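Local coordinates for UDP-N-acetylmuramate--L-alanine ligase (Thermotoga maritima, PDB 1J6U), which catalyses the ATP-dependent joining of L-alanine to UDP-N-acetylmuramate, a cytoplasmic step in building the peptidoglycan of the bacterial cell wall, at residues A[286-289]-A[290-294]; A[428-432]-A[433-437]; A[81-85]-A[86-90]. All blocks are in the same frame, centred on the assembly; numbering follows the deposited sequence.

Contact 1: A[286-289]-A[290-294]; sequences IALF and DSLGY
Phe-289 drives the edge of its ring into the face of Tyr-294, and this T-shaped pair is the tight side of the helix end. The planes stand at 89° with centroids 4.7 Å apart; Phe-289 CD2 sits over the middle of the tyrosine ring and comes within 3.4 Å of Tyr-294 CD1. Leu-136 of helix 125-138 packs against both rings, and Tyr-294 OH is hydrogen-bonded to Lys-141. The backbone brings the two rings together through a Schellman motif that ends helix 276-291. Tyr-294 N reaches back to Phe-289 O at 2.9 Å in a nearly straight bond (165°), Gly-293 N bonds to Asp-290 O, and Gly-293 takes the positive phi of the C-prime position. One turn earlier, Asp-290 N still makes a regular helical bond to Ile-286 O, while the Asp-290 carboxylate is engaged elsewhere, in a salt bridge to Lys-261 and hydrogen bonds to Tyr-243 and Tyr-266. The Ser-291 to Gly-293 side is looser and more open to solvent. There Ser-291 OG, set beside its own backbone N (chi1 -82°), makes a weak 3.0 Å bond to Ala-287 O, Leu-288 CG and Leu-292 CD1 stay 4.3 Å apart, and Gly-293 is exposed.

Contact 2: A[428-432]-A[433-437]; sequences SVSEN and TVFLF
The loop after helix 423-426 leads into strand 433-438 of the C-terminal domain's mixed sheet, and the hydroxyl of Thr-433, the first strand residue, ties the strand back to this loop. Thr-433 OG1 gives its proton to Glu-431 O at 2.9 Å, approaching from well above the carbonyl plane (55° out of it). The same oxygen lies 3.0 Å from Ser-430 OG, so two oxygens of the loop gather on the threonine hydroxyl. The torsion of Thr-433 (chi1 -62°) sets OG1 beside the backbone N, facing the loop, and leaves CG2 anti to that N. This methyl then lies 3.6 Å above the plane of the Phe-435 ring, displaced toward its rim. Replacing Thr-433 by a valine would probably leave Glu-431 O without this donor and Ser-430 OG without a polar neighbour on the strand, setting the loop freer to move. Phe-435 points toward the loop, and its far end meets the backbone edge-on: CZ is 3.7 Å from Ser-428 O and 3.9 Å from Ser-430 N. Just before the strand, Asn-432 takes a positive phi (48°), and its OD1 is hydrogen-bonded to Asn-323. Strand 433-438 runs between strands 324-329 and 352-357, with backbone bonds to Tyr-325, Lys-352 and Val-354, while Phe-450 of helix 443-457 meets Phe-435 edge-to-face and also packs on Val-429.

Contact 3: A[81-85]-A[86-90]; sequences VRDDN and PEIVR
Asn-85 binds the start of helix 86-93 through both its side chain and its backbone. Among the hydrogen bonds, the capping one runs from Glu-87 N to Asn-85 OD1 at 2.8 Å, in the plane of the amide carbonyl. With CG anti to the backbone N (chi1 -179°), the amide swings forward over the first turn, where OD1 also lies 3.2 Å from Glu-87 CB. Asn-85 O takes two further N-H groups: Val-89 N at 2.9 Å with an angle of 159°, and Ile-88 N in a weak, bent bond. Apolar contact is concentrated at Val-81 and Ile-88, whose CG1 atoms meet at 3.3 Å, closer than two carbons normally sit; Ile-88 CG1 also rests 4.0 Å from Asn-85 CB, and Val-18 of strand 14-18 touches all three side chains. Salt bridges reach outward, Arg-82 to Asp-84 and Asp-83 to Arg-92, while the buried Glu-87 carboxylate is held by hydrogen bonds to Ser-42, His-16, His-64, Ser-65 N and Asn-68. A type I turn from Arg-82 to Asn-85 thus runs straight into an asparagine N-cap, joining strand 74-77 of the parallel N-terminal sheet to the helix that follows, a strand-to-helix connection of this alpha/beta domain.

Along the chain contact 3 comes first, then contact 1, then contact 2, and each belongs to a different one of the three domains of a Mur ligase. Contact 3 starts helix 86-93 beside the parallel N-terminal sheet; contact 1 ends helix 276-291 in the middle domain, against strands 184-187 and 218-222 of its sheet; contact 2 opens strand 433-438 of the C-terminal sheet. Their centres lie about 40 Å (1 and 2), 45 Å (1 and 3) and 44 Å (2 and 3) apart, with nearest atoms at least about 25 Å away, and contacts 1 and 3 flank the chain's centre on opposite sides. All three are local boundaries of helix or strand, away from the predicted ATP-binding residues.

Contact 1: A[286-289]-A[290-294]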
loop_
_atom_site.group_PDB
_atom_site.type_symbol
_atom_site.label_atom_id
_atom_site.label_comp_id
_atom_site.label_asym_id
_atom_site.label_seq_id
_atom_site.Cartn_x
_atom_site.Cartn_y
_atom_site.Cartn_z
ATOM N N ILE A 286 13.287 -6.090 10.304
ATOM C CA ILE A 286 14.447 -6.619 10.959
ATOM C C ILE A 286 14.126 -6.806 12.456
ATOM O O ILE A 286 14.431 -7.831 13.044
ATOM C CB ILE A 286 15.593 -5.628 10.792
ATOM C CG1 ILE A 286 16.249 -5.855 9.449
ATOM C CG2 ILE A 286 16.632 -5.772 11.918
ATOM C CD1 ILE A 286 17.118 -4.660 9.049
ATOM N N ALA A 287 13.499 -5.805 13.055
ATOM C CA ALA A 287 13.176 -5.861 14.449
ATOM C C ALA A 287 12.287 -7.030 14.756
ATOM O O ALA A 287 12.491 -7.712 15.761
ATOM C CB ALA A 287 12.526 -4.548 14.919
ATOM N N LEU A 288 11.303 -7.281 13.907
ATOM C CA LEU A 288 10.406 -8.385 14.171
ATOM C C LEU A 288 11.138 -9.732 14.119
ATOM O O LEU A 288 11.120 -10.491 15.076
ATOM C CB LEU A 288 9.261 -8.408 13.158
ATOM C CG LEU A 288 8.358 -9.641 13.236
ATOM C CD1 LEU A 288 7.572 -9.564 14.527
ATOM C CD2 LEU A 288 7.421 -9.710 12.073
ATOM N N PHE A 289 11.760 -10.020 12.988
ATOM C CA PHE A 289 12.466 -11.265 12.778
ATOM C C PHE A 289 13.643 -11.552 13.709
ATOM O O PHE A 289 13.870 -12.712 14.102
ATOM C CB PHE A 289 12.893 -11.355 11.320
ATOM C CG PHE A 289 11.771 -11.725 10.419
ATOM C CD1 PHE A 289 11.103 -10.761 9.657
ATOM C CD2 PHE A 289 11.317 -13.021 10.403
ATOM C CE1 PHE A 289 9.997 -11.102 8.900
ATOM C CE2 PHE A 289 10.205 -13.380 9.641
ATOM C CZ PHE A 289 9.538 -12.419 8.885
ATOM N N ASP A 290 14.384 -10.504 14.044
ATOM C CA ASP A 290 15.494 -10.603 14.971
ATOM C C ASP A 290 14.847 -10.971 16.319
ATOM O O ASP A 290 15.285 -11.881 17.011
ATOM C CB ASP A 290 16.204 -9.254 15.070
ATOM C CG ASP A 290 17.607 -9.366 15.675
ATOM O OD1 ASP A 290 18.292 -10.354 15.395
ATOM O OD2 ASP A 290 18.045 -8.460 16.401
ATOM N N SER A 291 13.768 -10.288 16.670
ATOM C CA SER A 291 13.112 -10.568 17.922
ATOM C C SER A 291 12.622 -12.013 17.991
ATOM O O SER A 291 12.495 -12.586 19.082
ATOM C CB SER A 291 11.965 -9.586 18.126
ATOM O OG SER A 291 12.467 -8.363 18.653
ATOM N N LEU A 292 12.360 -12.609 16.829
ATOM C CA LEU A 292 11.873 -13.971 16.802
ATOM C C LEU A 292 13.037 -14.924 16.607
ATOM O O LEU A 292 12.833 -16.078 16.278
ATOM C CB LEU A 292 10.863 -14.164 15.669
ATOM C CG LEU A 292 9.475 -13.521 15.778
ATOM C CD1 LEU A 292 8.690 -13.706 14.474
ATOM C CD2 LEU A 292 8.713 -14.159 16.908
ATOM N N GLY A 293 14.256 -14.429 16.756
ATOM C CA GLY A 293 15.413 -15.291 16.600
ATOM C C GLY A 293 15.779 -15.868 15.251
ATOM O O GLY A 293 16.466 -16.910 15.160
ATOM N N TYR A 294 15.348 -15.204 14.193
ATOM C CA TYR A 294 15.672 -15.656 12.842
ATOM C C TYR A 294 17.113 -15.339 12.491
ATOM O O TYR A 294 17.644 -14.308 12.884
ATOM C CB TYR A 294 14.791 -14.950 11.799
ATOM C CG TYR A 294 13.419 -15.527 11.635
ATOM C CD1 TYR A 294 12.445 -15.373 12.621
ATOM C CD2 TYR A 294 13.104 -16.263 10.498
ATOM C CE1 TYR A 294 11.182 -15.956 12.478
ATOM C CE2 TYR A 294 11.860 -16.844 10.333
ATOM C CZ TYR A 294 10.897 -16.695 11.319
ATOM O OH TYR A 294 9.664 -17.289 11.118
#

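Contact 2: A[428-432]-A[433-437]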
loop_
_atom_site.group_PDB
_atom_site.type_symbol
_atom_site.label_atom_id
_atom_site.label_comp_id
_atom_site.label_asym_id
_atom_site.label_seq_id
_atom_site.Cartn_x
_atom_site.Cartn_y
_atom_site.Cartn_z
ATOM N N SER A 428 6.148 16.441 -22.900
ATOM C CA SER A 428 7.264 16.489 -23.832
ATOM C C SER A 428 8.236 15.381 -23.408
ATOM O O SER A 428 8.785 15.434 -22.308
ATOM C CB SER A 428 7.957 17.836 -23.704
ATOM O OG SER A 428 9.070 17.925 -24.566
ATOM N N VAL A 429 8.440 14.371 -24.244
ATOM C CA VAL A 429 9.370 13.325 -23.873
ATOM C C VAL A 429 10.802 13.746 -24.108
ATOM O O VAL A 429 11.223 13.894 -25.223
ATOM C CB VAL A 429 9.129 12.056 -24.636
ATOM C CG1 VAL A 429 10.185 11.019 -24.251
ATOM C CG2 VAL A 429 7.757 11.520 -24.305
ATOM N N SER A 430 11.557 13.933 -23.041
ATOM C CA SER A 430 12.960 14.306 -23.157
ATOM C C SER A 430 13.882 13.251 -22.505
ATOM O O SER A 430 13.478 12.563 -21.575
ATOM C CB SER A 430 13.171 15.658 -22.488
ATOM O OG SER A 430 12.533 15.675 -21.220
ATOM N N GLU A 431 15.106 13.128 -23.007
ATOM C CA GLU A 431 16.104 12.209 -22.458
ATOM C C GLU A 431 16.441 12.640 -21.046
ATOM O O GLU A 431 16.197 13.794 -20.666
ATOM C CB GLU A 431 17.434 12.344 -23.150
ATOM C CG GLU A 431 17.492 12.137 -24.582
ATOM C CD GLU A 431 18.925 12.339 -25.070
ATOM O OE1 GLU A 431 19.592 13.372 -24.677
ATOM O OE2 GLU A 431 19.360 11.440 -25.837
ATOM N N ASN A 432 17.085 11.730 -20.316
ATOM C CA ASN A 432 17.539 11.980 -18.944
ATOM C C ASN A 432 16.463 12.595 -18.113
ATOM O O ASN A 432 16.684 13.609 -17.440
ATOM C CB ASN A 432 18.748 12.902 -18.963
ATOM C CG ASN A 432 19.856 12.328 -19.793
ATOM O OD1 ASN A 432 20.092 11.116 -19.762
ATOM N ND2 ASN A 432 20.530 13.173 -20.560
ATOM N N THR A 433 15.294 11.974 -18.153
ATOM C CA THR A 433 14.179 12.522 -17.430
ATOM C C THR A 433 13.388 11.448 -16.773
ATOM O O THR A 433 13.209 10.340 -17.307
ATOM C CB THR A 433 13.230 13.329 -18.373
ATOM O OG1 THR A 433 13.947 14.433 -18.925
ATOM C CG2 THR A 433 12.048 13.887 -17.605
ATOM N N VAL A 434 12.934 11.788 -15.582
ATOM C CA VAL A 434 12.124 10.886 -14.820
ATOM C C VAL A 434 10.750 11.494 -14.768
ATOM O O VAL A 434 10.584 12.621 -14.309
ATOM C CB VAL A 434 12.631 10.748 -13.382
ATOM C CG1 VAL A 434 11.548 10.035 -12.534
ATOM C CG2 VAL A 434 13.969 9.970 -13.373
ATOM N N PHE A 435 9.768 10.748 -15.248
ATOM C CA PHE A 435 8.400 11.230 -15.195
ATOM C C PHE A 435 7.709 10.497 -14.052
ATOM O O PHE A 435 7.510 9.268 -14.088
ATOM C CB PHE A 435 7.661 10.947 -16.507
ATOM C CG PHE A 435 8.290 11.574 -17.675
ATOM C CD1 PHE A 435 9.199 10.874 -18.433
ATOM C CD2 PHE A 435 7.996 12.889 -18.013
ATOM C CE1 PHE A 435 9.827 11.475 -19.540
ATOM C CE2 PHE A 435 8.612 13.494 -19.100
ATOM C CZ PHE A 435 9.533 12.786 -19.871
ATOM N N LEU A 436 7.369 11.257 -13.025
ATOM C CA LEU A 436 6.679 10.689 -11.884
ATOM C C LEU A 436 5.187 10.990 -11.982
ATOM O O LEU A 436 4.779 12.153 -11.847
ATOM C CB LEU A 436 7.165 11.324 -10.591
ATOM C CG LEU A 436 8.633 11.320 -10.266
ATOM C CD1 LEU A 436 8.881 12.267 -9.067
ATOM C CD2 LEU A 436 9.057 9.897 -9.990
ATOM N N PHE A 437 4.386 9.954 -12.207
ATOM C CA PHE A 437 2.948 10.108 -12.242
ATOM C C PHE A 437 2.447 9.846 -10.804
ATOM O O PHE A 437 2.325 8.704 -10.353
ATOM C CB PHE A 437 2.341 9.111 -13.202
ATOM C CG PHE A 437 2.477 9.510 -14.608
ATOM C CD1 PHE A 437 3.667 9.295 -15.289
ATOM C CD2 PHE A 437 1.405 10.101 -15.278
ATOM C CE1 PHE A 437 3.783 9.650 -16.622
ATOM C CE2 PHE A 437 1.521 10.463 -16.610
ATOM C CZ PHE A 437 2.709 10.234 -17.283
#

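Contact 3: A[81-85]-A[86-90]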
loop_
_atom_site.group_PDB
_atom_site.type_symbol
_atom_site.label_atom_id
_atom_site.label_comp_id
_atom_site.label_asym_id
_atom_site.label_seq_id
_atom_site.Cartn_x
_atom_site.Cartn_y
_atom_site.Cartn_z
ATOM N N VAL A 81 -19.980 0.191 0.737
ATOM C CA VAL A 81 -21.250 -0.221 0.156
ATOM C C VAL A 81 -22.405 0.359 0.949
ATOM O O VAL A 81 -22.571 0.063 2.116
ATOM C CB VAL A 81 -21.333 -1.744 0.104
ATOM C CG1 VAL A 81 -22.727 -2.184 -0.294
ATOM C CG2 VAL A 81 -20.311 -2.250 -0.909
ATOM N N ARG A 82 -23.209 1.197 0.321
ATOM C CA ARG A 82 -24.297 1.819 1.065
ATOM C C ARG A 82 -25.531 0.931 1.074
ATOM O O ARG A 82 -25.657 0.033 0.210
ATOM C CB ARG A 82 -24.588 3.228 0.505
ATOM C CG ARG A 82 -24.188 3.418 -0.963
ATOM C CD ARG A 82 -24.023 4.889 -1.362
ATOM N NE ARG A 82 -25.229 5.700 -1.166
ATOM C CZ ARG A 82 -25.565 6.283 -0.016
ATOM N NH1 ARG A 82 -24.789 6.151 1.051
ATOM N NH2 ARG A 82 -26.669 7.005 0.071
ATOM N N ASP A 83 -26.406 1.160 2.067
ATOM C CA ASP A 83 -27.632 0.370 2.234
ATOM C C ASP A 83 -28.608 0.447 1.090
ATOM O O ASP A 83 -29.497 -0.389 0.994
ATOM C CB ASP A 83 -28.377 0.738 3.512
ATOM C CG ASP A 83 -27.714 0.171 4.768
ATOM O OD1 ASP A 83 -27.273 -1.011 4.743
ATOM O OD2 ASP A 83 -27.654 0.916 5.780
ATOM N N ASP A 84 -28.465 1.446 0.229
ATOM C CA ASP A 84 -29.340 1.535 -0.919
ATOM C C ASP A 84 -28.685 0.864 -2.133
ATOM O O ASP A 84 -29.163 0.959 -3.275
ATOM C CB ASP A 84 -29.722 2.996 -1.203
ATOM C CG ASP A 84 -28.526 3.900 -1.401
ATOM O OD1 ASP A 84 -28.721 5.132 -1.341
ATOM O OD2 ASP A 84 -27.406 3.394 -1.629
ATOM N N ASN A 85 -27.581 0.164 -1.899
ATOM C CA ASN A 85 -26.968 -0.525 -3.011
ATOM C C ASN A 85 -27.998 -1.585 -3.443
ATOM O O ASN A 85 -28.458 -2.377 -2.641
ATOM C CB ASN A 85 -25.650 -1.173 -2.573
ATOM C CG ASN A 85 -24.947 -1.905 -3.712
ATOM O OD1 ASN A 85 -25.496 -2.827 -4.309
ATOM N ND2 ASN A 85 -23.722 -1.501 -4.007
ATOM N N PRO A 86 -28.392 -1.587 -4.716
ATOM C CA PRO A 86 -29.373 -2.600 -5.110
ATOM C C PRO A 86 -29.028 -4.040 -4.725
ATOM O O PRO A 86 -29.920 -4.827 -4.436
ATOM C CB PRO A 86 -29.499 -2.405 -6.637
ATOM C CG PRO A 86 -28.234 -1.720 -7.029
ATOM C CD PRO A 86 -27.989 -0.764 -5.865
ATOM N N GLU A 87 -27.744 -4.387 -4.713
ATOM C CA GLU A 87 -27.341 -5.742 -4.388
ATOM C C GLU A 87 -27.569 -6.017 -2.931
ATOM O O GLU A 87 -27.947 -7.115 -2.533
ATOM C CB GLU A 87 -25.874 -5.961 -4.750
ATOM C CG GLU A 87 -25.682 -6.041 -6.274
ATOM C CD GLU A 87 -24.220 -5.988 -6.729
ATOM O OE1 GLU A 87 -23.375 -6.624 -6.065
ATOM O OE2 GLU A 87 -23.924 -5.337 -7.762
ATOM N N ILE A 88 -27.345 -5.014 -2.119
ATOM C CA ILE A 88 -27.548 -5.228 -0.719
ATOM C C ILE A 88 -29.046 -5.292 -0.455
ATOM O O ILE A 88 -29.494 -6.072 0.396
ATOM C CB ILE A 88 -26.841 -4.119 0.121
ATOM C CG1 ILE A 88 -25.329 -4.273 -0.039
ATOM C CG2 ILE A 88 -27.208 -4.241 1.628
ATOM C CD1 ILE A 88 -24.842 -5.716 0.243
ATOM N N VAL A 89 -29.829 -4.499 -1.189
ATOM C CA VAL A 89 -31.273 -4.529 -0.975
ATOM C C VAL A 89 -31.816 -5.908 -1.350
ATOM O O VAL A 89 -32.578 -6.503 -0.567
ATOM C CB VAL A 89 -32.023 -3.397 -1.736
ATOM C CG1 VAL A 89 -33.518 -3.605 -1.623
ATOM C CG2 VAL A 89 -31.709 -2.080 -1.102
ATOM N N ARG A 90 -31.408 -6.430 -2.511
ATOM C CA ARG A 90 -31.864 -7.749 -2.911
ATOM C C ARG A 90 -31.451 -8.751 -1.837
ATOM O O ARG A 90 -32.289 -9.486 -1.297
ATOM C CB ARG A 90 -31.281 -8.161 -4.252
ATOM C CG ARG A 90 -31.478 -9.644 -4.552
ATOM C CD ARG A 90 -32.899 -9.992 -5.056
ATOM N NE ARG A 90 -32.857 -10.185 -6.487
ATOM C CZ ARG A 90 -33.014 -11.348 -7.099
ATOM N NH1 ARG A 90 -33.249 -12.441 -6.400
ATOM N NH2 ARG A 90 -32.894 -11.416 -8.419
#